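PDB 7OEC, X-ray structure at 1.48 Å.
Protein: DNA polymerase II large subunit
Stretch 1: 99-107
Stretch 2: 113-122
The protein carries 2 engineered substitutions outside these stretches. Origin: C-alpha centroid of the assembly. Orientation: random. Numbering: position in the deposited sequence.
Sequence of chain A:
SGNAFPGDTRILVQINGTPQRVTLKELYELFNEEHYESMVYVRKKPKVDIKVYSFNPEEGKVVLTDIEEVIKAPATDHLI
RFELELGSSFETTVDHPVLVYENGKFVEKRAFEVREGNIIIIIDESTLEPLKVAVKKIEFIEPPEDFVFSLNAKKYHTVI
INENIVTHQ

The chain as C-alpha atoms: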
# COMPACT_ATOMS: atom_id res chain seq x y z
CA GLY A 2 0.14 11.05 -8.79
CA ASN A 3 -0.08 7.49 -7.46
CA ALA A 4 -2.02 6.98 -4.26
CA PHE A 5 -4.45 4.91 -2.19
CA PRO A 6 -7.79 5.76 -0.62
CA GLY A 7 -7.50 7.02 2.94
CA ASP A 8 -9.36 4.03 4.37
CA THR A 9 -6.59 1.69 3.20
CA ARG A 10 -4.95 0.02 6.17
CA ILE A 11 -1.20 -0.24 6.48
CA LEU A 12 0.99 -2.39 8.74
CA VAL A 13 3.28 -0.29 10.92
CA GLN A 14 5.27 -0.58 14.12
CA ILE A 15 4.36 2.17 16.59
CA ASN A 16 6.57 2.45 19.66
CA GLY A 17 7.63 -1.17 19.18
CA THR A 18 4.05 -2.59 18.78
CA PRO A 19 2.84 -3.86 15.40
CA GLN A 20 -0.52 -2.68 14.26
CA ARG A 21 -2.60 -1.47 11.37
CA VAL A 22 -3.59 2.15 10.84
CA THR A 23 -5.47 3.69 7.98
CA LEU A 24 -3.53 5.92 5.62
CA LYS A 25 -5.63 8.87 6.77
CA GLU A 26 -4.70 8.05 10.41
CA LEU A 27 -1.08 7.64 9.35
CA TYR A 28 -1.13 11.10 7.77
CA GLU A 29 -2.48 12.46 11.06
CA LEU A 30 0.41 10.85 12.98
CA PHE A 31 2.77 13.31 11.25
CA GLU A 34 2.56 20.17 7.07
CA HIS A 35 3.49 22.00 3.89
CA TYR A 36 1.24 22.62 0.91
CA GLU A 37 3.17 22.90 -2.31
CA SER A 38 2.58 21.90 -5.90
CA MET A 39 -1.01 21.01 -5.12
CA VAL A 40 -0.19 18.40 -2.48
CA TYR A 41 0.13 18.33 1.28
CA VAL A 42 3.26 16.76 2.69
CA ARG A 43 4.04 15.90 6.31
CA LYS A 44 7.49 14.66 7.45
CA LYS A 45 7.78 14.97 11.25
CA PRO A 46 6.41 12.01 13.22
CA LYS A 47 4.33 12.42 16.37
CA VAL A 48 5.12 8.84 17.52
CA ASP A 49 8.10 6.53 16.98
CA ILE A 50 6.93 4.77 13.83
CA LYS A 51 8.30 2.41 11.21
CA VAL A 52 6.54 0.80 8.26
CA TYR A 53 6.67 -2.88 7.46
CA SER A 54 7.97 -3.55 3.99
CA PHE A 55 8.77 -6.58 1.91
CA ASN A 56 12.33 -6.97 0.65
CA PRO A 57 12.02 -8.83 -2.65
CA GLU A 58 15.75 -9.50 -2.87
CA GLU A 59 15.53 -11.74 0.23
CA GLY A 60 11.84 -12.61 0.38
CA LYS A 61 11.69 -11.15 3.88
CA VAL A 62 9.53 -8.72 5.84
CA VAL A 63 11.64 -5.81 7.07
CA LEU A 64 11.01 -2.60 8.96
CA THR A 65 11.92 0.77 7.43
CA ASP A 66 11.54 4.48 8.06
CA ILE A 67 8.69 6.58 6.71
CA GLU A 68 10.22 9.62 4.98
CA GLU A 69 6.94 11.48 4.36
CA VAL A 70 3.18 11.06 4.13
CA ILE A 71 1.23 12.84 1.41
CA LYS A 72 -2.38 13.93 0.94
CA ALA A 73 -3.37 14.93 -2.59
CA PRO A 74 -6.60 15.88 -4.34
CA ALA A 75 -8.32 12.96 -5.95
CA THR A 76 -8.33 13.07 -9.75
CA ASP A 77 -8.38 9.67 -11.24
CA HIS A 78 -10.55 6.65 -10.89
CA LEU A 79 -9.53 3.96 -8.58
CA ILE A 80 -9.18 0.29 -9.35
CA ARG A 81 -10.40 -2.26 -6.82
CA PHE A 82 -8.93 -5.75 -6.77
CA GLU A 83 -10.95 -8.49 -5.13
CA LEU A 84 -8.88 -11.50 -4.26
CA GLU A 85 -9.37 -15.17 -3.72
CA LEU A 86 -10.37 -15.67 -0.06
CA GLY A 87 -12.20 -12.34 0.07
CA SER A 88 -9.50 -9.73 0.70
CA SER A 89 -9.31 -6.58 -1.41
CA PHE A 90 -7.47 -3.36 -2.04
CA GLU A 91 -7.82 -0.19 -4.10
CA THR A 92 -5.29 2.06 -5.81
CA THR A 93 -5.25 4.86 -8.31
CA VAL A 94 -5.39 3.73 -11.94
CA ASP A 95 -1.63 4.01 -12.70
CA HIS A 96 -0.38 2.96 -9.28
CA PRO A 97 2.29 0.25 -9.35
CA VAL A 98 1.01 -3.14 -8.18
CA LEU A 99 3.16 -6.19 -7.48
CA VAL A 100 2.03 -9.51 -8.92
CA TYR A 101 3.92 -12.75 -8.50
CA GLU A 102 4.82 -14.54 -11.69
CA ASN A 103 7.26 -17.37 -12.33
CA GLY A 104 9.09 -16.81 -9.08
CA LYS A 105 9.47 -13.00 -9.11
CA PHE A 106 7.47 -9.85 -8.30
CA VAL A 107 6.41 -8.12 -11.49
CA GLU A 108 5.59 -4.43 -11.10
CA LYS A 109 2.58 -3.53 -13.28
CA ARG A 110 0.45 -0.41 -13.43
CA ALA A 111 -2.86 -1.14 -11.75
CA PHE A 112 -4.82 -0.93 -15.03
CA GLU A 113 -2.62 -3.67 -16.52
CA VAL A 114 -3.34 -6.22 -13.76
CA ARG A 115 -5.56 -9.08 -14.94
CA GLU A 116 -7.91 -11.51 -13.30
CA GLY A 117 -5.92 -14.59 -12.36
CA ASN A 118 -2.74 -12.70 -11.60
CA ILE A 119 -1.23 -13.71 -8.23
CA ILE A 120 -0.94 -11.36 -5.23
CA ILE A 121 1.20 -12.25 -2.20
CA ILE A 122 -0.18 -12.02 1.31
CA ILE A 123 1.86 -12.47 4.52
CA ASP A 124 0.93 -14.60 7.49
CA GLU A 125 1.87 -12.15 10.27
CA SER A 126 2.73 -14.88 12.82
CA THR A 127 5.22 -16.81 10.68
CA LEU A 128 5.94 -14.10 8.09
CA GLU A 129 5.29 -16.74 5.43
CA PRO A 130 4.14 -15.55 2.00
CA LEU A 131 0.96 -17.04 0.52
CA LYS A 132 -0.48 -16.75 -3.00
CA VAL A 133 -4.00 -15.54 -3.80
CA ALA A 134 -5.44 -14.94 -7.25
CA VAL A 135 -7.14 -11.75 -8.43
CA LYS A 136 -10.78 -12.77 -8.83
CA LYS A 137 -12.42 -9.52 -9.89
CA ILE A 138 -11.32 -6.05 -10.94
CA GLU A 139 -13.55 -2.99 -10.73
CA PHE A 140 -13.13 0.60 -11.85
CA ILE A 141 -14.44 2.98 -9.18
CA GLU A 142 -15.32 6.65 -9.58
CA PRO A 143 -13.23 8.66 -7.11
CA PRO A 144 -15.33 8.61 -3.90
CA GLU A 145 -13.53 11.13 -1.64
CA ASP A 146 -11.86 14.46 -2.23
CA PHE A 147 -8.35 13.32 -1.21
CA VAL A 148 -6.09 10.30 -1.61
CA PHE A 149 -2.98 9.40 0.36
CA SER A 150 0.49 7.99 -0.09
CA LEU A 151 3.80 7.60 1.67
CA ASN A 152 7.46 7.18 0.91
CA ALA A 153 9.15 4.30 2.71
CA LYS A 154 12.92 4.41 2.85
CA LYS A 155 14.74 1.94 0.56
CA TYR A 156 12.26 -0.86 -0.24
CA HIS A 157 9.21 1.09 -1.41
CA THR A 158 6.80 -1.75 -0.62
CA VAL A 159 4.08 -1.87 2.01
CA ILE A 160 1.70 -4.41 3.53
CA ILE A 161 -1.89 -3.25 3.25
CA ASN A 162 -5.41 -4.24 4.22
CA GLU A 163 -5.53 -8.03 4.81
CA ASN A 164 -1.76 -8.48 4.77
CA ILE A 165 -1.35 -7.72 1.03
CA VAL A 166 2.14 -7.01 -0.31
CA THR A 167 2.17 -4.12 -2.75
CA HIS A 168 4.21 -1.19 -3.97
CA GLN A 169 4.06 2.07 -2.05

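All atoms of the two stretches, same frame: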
# COMPACT_ATOMS: atom_id res chain seq x y z
N LEU A 99 2.28 -5.04 -7.38
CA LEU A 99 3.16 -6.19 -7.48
C LEU A 99 2.36 -7.47 -7.63
O LEU A 99 1.50 -7.76 -6.80
CB LEU A 99 4.03 -6.32 -6.24
CG LEU A 99 4.91 -5.11 -6.02
CD1 LEU A 99 5.75 -5.34 -4.81
CD2 LEU A 99 5.80 -4.80 -7.21
N VAL A 100 2.63 -8.21 -8.69
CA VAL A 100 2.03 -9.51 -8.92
C VAL A 100 3.15 -10.53 -8.98
O VAL A 100 4.28 -10.21 -9.33
CB VAL A 100 1.15 -9.55 -10.18
CG1 VAL A 100 -0.03 -8.61 -10.08
CG2 VAL A 100 1.90 -9.18 -11.36
N TYR A 101 2.86 -11.76 -8.62
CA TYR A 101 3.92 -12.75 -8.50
C TYR A 101 3.83 -13.74 -9.64
O TYR A 101 2.82 -14.41 -9.82
CB TYR A 101 3.78 -13.50 -7.19
CG TYR A 101 5.04 -14.21 -6.80
CD1 TYR A 101 5.13 -15.59 -6.91
CD2 TYR A 101 6.14 -13.51 -6.29
CE1 TYR A 101 6.30 -16.27 -6.51
CE2 TYR A 101 7.30 -14.17 -5.91
CZ TYR A 101 7.37 -15.55 -6.02
OH TYR A 101 8.52 -16.19 -5.62
N GLU A 102 4.87 -13.79 -10.45
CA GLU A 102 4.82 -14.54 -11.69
C GLU A 102 6.14 -15.26 -11.83
O GLU A 102 7.20 -14.62 -11.78
CB GLU A 102 4.55 -13.63 -12.90
CG GLU A 102 3.20 -12.93 -12.83
CD GLU A 102 2.76 -12.21 -14.11
OE1 GLU A 102 1.50 -12.09 -14.29
OE2 GLU A 102 3.66 -11.78 -14.91
N ASN A 103 6.08 -16.58 -11.99
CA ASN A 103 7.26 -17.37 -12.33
C ASN A 103 8.42 -17.05 -11.38
O ASN A 103 9.58 -16.87 -11.78
CB ASN A 103 7.65 -17.18 -13.81
CG ASN A 103 6.74 -17.98 -14.81
OD1 ASN A 103 5.62 -17.55 -15.15
ND2 ASN A 103 7.22 -19.15 -15.27
N GLY A 104 8.08 -16.95 -10.10
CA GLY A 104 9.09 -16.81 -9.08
C GLY A 104 9.66 -15.42 -8.88
O GLY A 104 10.72 -15.30 -8.28
N LYS A 105 8.99 -14.36 -9.33
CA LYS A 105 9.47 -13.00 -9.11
C LYS A 105 8.27 -12.06 -8.97
O LYS A 105 7.16 -12.39 -9.39
CB LYS A 105 10.36 -12.57 -10.28
CG LYS A 105 9.74 -12.72 -11.63
CD LYS A 105 10.83 -13.13 -12.70
CE LYS A 105 10.23 -13.36 -14.11
NZ LYS A 105 8.72 -13.66 -14.09
N PHE A 106 8.50 -10.88 -8.36
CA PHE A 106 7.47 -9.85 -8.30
C PHE A 106 7.59 -9.02 -9.56
O PHE A 106 8.66 -8.49 -9.86
CB PHE A 106 7.62 -8.93 -7.10
CG PHE A 106 7.23 -9.59 -5.81
CD1 PHE A 106 5.90 -9.57 -5.38
CD2 PHE A 106 8.17 -10.23 -5.03
CE1 PHE A 106 5.52 -10.15 -4.20
CE2 PHE A 106 7.80 -10.82 -3.85
CZ PHE A 106 6.46 -10.81 -3.44
N VAL A 107 6.54 -8.98 -10.33
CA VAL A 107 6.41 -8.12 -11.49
C VAL A 107 5.66 -6.87 -11.06
O VAL A 107 4.59 -6.95 -10.44
CB VAL A 107 5.62 -8.85 -12.58
CG1 VAL A 107 5.42 -7.95 -13.74
CG2 VAL A 107 6.32 -10.09 -13.01
N GLU A 113 -3.13 -2.54 -15.77
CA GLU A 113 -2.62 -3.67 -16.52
C GLU A 113 -2.76 -5.00 -15.78
O GLU A 113 -2.48 -6.06 -16.38
CB GLU A 113 -1.13 -3.49 -16.78
CG GLU A 113 -0.73 -2.30 -17.61
CD GLU A 113 0.85 -2.02 -17.59
OE1 GLU A 113 1.63 -2.24 -16.58
OE2 GLU A 113 1.31 -1.55 -18.65
N VAL A 114 -3.12 -4.98 -14.49
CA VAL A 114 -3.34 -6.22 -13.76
C VAL A 114 -4.54 -6.92 -14.36
O VAL A 114 -5.51 -6.28 -14.80
CB VAL A 114 -3.54 -5.90 -12.27
CG1 VAL A 114 -3.86 -7.17 -11.45
CG2 VAL A 114 -2.28 -5.25 -11.67
N ARG A 115 -4.50 -8.26 -14.36
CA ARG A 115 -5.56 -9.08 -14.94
C ARG A 115 -6.09 -10.07 -13.92
O ARG A 115 -5.36 -10.53 -13.03
CB ARG A 115 -5.05 -9.87 -16.14
CG ARG A 115 -4.60 -8.94 -17.33
CD ARG A 115 -5.83 -8.21 -17.92
NE ARG A 115 -5.53 -7.21 -18.95
CZ ARG A 115 -5.49 -5.88 -18.76
NH1 ARG A 115 -5.72 -5.31 -17.57
NH2 ARG A 115 -5.23 -5.09 -19.81
N GLU A 116 -7.37 -10.41 -14.07
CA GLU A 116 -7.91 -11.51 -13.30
C GLU A 116 -7.02 -12.74 -13.49
O GLU A 116 -6.58 -13.05 -14.61
CB GLU A 116 -9.33 -11.83 -13.74
CG GLU A 116 -10.34 -10.89 -13.24
CD GLU A 116 -11.75 -11.25 -13.75
OE1 GLU A 116 -11.94 -12.37 -14.31
OE2 GLU A 116 -12.65 -10.42 -13.62
N GLY A 117 -6.77 -13.44 -12.38
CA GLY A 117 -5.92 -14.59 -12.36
C GLY A 117 -4.49 -14.30 -12.03
O GLY A 117 -3.73 -15.24 -11.78
N ASN A 118 -4.07 -13.03 -12.07
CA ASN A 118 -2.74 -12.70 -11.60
C ASN A 118 -2.65 -13.02 -10.11
O ASN A 118 -3.65 -12.96 -9.38
CB ASN A 118 -2.40 -11.20 -11.80
CG ASN A 118 -2.16 -10.80 -13.25
OD1 ASN A 118 -2.00 -9.61 -13.51
ND2 ASN A 118 -2.15 -11.75 -14.18
N ILE A 119 -1.44 -13.33 -9.63
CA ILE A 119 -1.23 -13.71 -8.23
C ILE A 119 -0.74 -12.52 -7.41
O ILE A 119 0.24 -11.87 -7.78
CB ILE A 119 -0.23 -14.88 -8.13
CG1 ILE A 119 -0.77 -16.09 -8.89
CG2 ILE A 119 0.13 -15.20 -6.67
CD1 ILE A 119 -2.03 -16.70 -8.33
N ILE A 120 -1.35 -12.32 -6.25
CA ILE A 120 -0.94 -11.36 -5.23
C ILE A 120 -0.40 -12.15 -4.04
O ILE A 120 -0.89 -13.25 -3.74
CB ILE A 120 -2.15 -10.51 -4.80
CG1 ILE A 120 -2.74 -9.74 -5.96
CG2 ILE A 120 -1.84 -9.62 -3.64
CD1 ILE A 120 -1.87 -8.66 -6.48
N ILE A 121 0.62 -11.61 -3.37
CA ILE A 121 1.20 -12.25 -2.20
C ILE A 121 0.60 -11.62 -0.95
O ILE A 121 0.58 -10.39 -0.82
CB ILE A 121 2.74 -12.13 -2.21
CG1 ILE A 121 3.32 -12.81 -3.46
CG2 ILE A 121 3.36 -12.61 -0.92
CD1 ILE A 121 2.94 -14.25 -3.60
N ILE A 122 0.18 -12.46 -0.02
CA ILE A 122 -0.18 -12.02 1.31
C ILE A 122 0.78 -12.65 2.32
O ILE A 122 1.35 -13.71 2.07
CB ILE A 122 -1.65 -12.37 1.58
CG1 ILE A 122 -1.82 -13.85 1.50
CG2 ILE A 122 -2.64 -11.61 0.56
CD1 ILE A 122 -3.18 -14.28 2.00
O HOH W 1 1.84 -9.06 -4.19

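Strand 99-102 and strand 119-122 cross at 106° between their N-to-C directions, so they meet at one point rather than along a ladder. One direct hydrogen bond marks that point: Y101 N donates to I119 O at 2.8 Å. The same carbonyl receives a CA-H...O contact, with V100 CA 3.2 Å from I119 O. Beyond it the backbones are bridged by a water, which donates to L99 O and accepts from I121 N, each at 2.9 Å.

Apolar side chains fill the rest. V100 has chi1 m and is buried. Its CG1 lies 4.0 Å from I120 CD1, 3.9 Å from N118 CB and 4.3 Å from V114 CG1, so one short branched side chain serves three neighbours. I120 points its CA-to-CB bond away from stretch 1, yet its m,m rotamer brings the end back, and CD1 reaches L99 O at 3.5 Å.

I121 points toward stretch 1, also as m,m. Its CD1 packs on Y101 CB at 3.8 Å, and its CG1 meets F106 CE1 at 3.5 Å. F106 (chi1 m) starts sideways, but its long ring spans the gap. Y101, with chi1 t, points toward stretch 2 while its end leads away; the base of the side chain makes the contact: I121 CD1 is 3.8 Å from Y101 CG as well, and Y101 CB is also 4.1 Å from I119 CG2.

Each stretch also contains a tight turn. In stretch 1, a type I' turn from E102 to K105 joins strand 99-102 to strand 105-107, which are paired by backbone hydrogen bonds, among them V100 N to V107 O at 2.9 Å. K105 NZ donates to E102 O at 2.9 Å. G104 suits its positive phi. In stretch 2, a type II turn runs from R115 to N118. A side chain at G117 would jam against the preceding carbonyl. N118 (chi1 m) accepts at OD1 from R115 N at 3.0 Å, bracing the turn while its CB packs on V100.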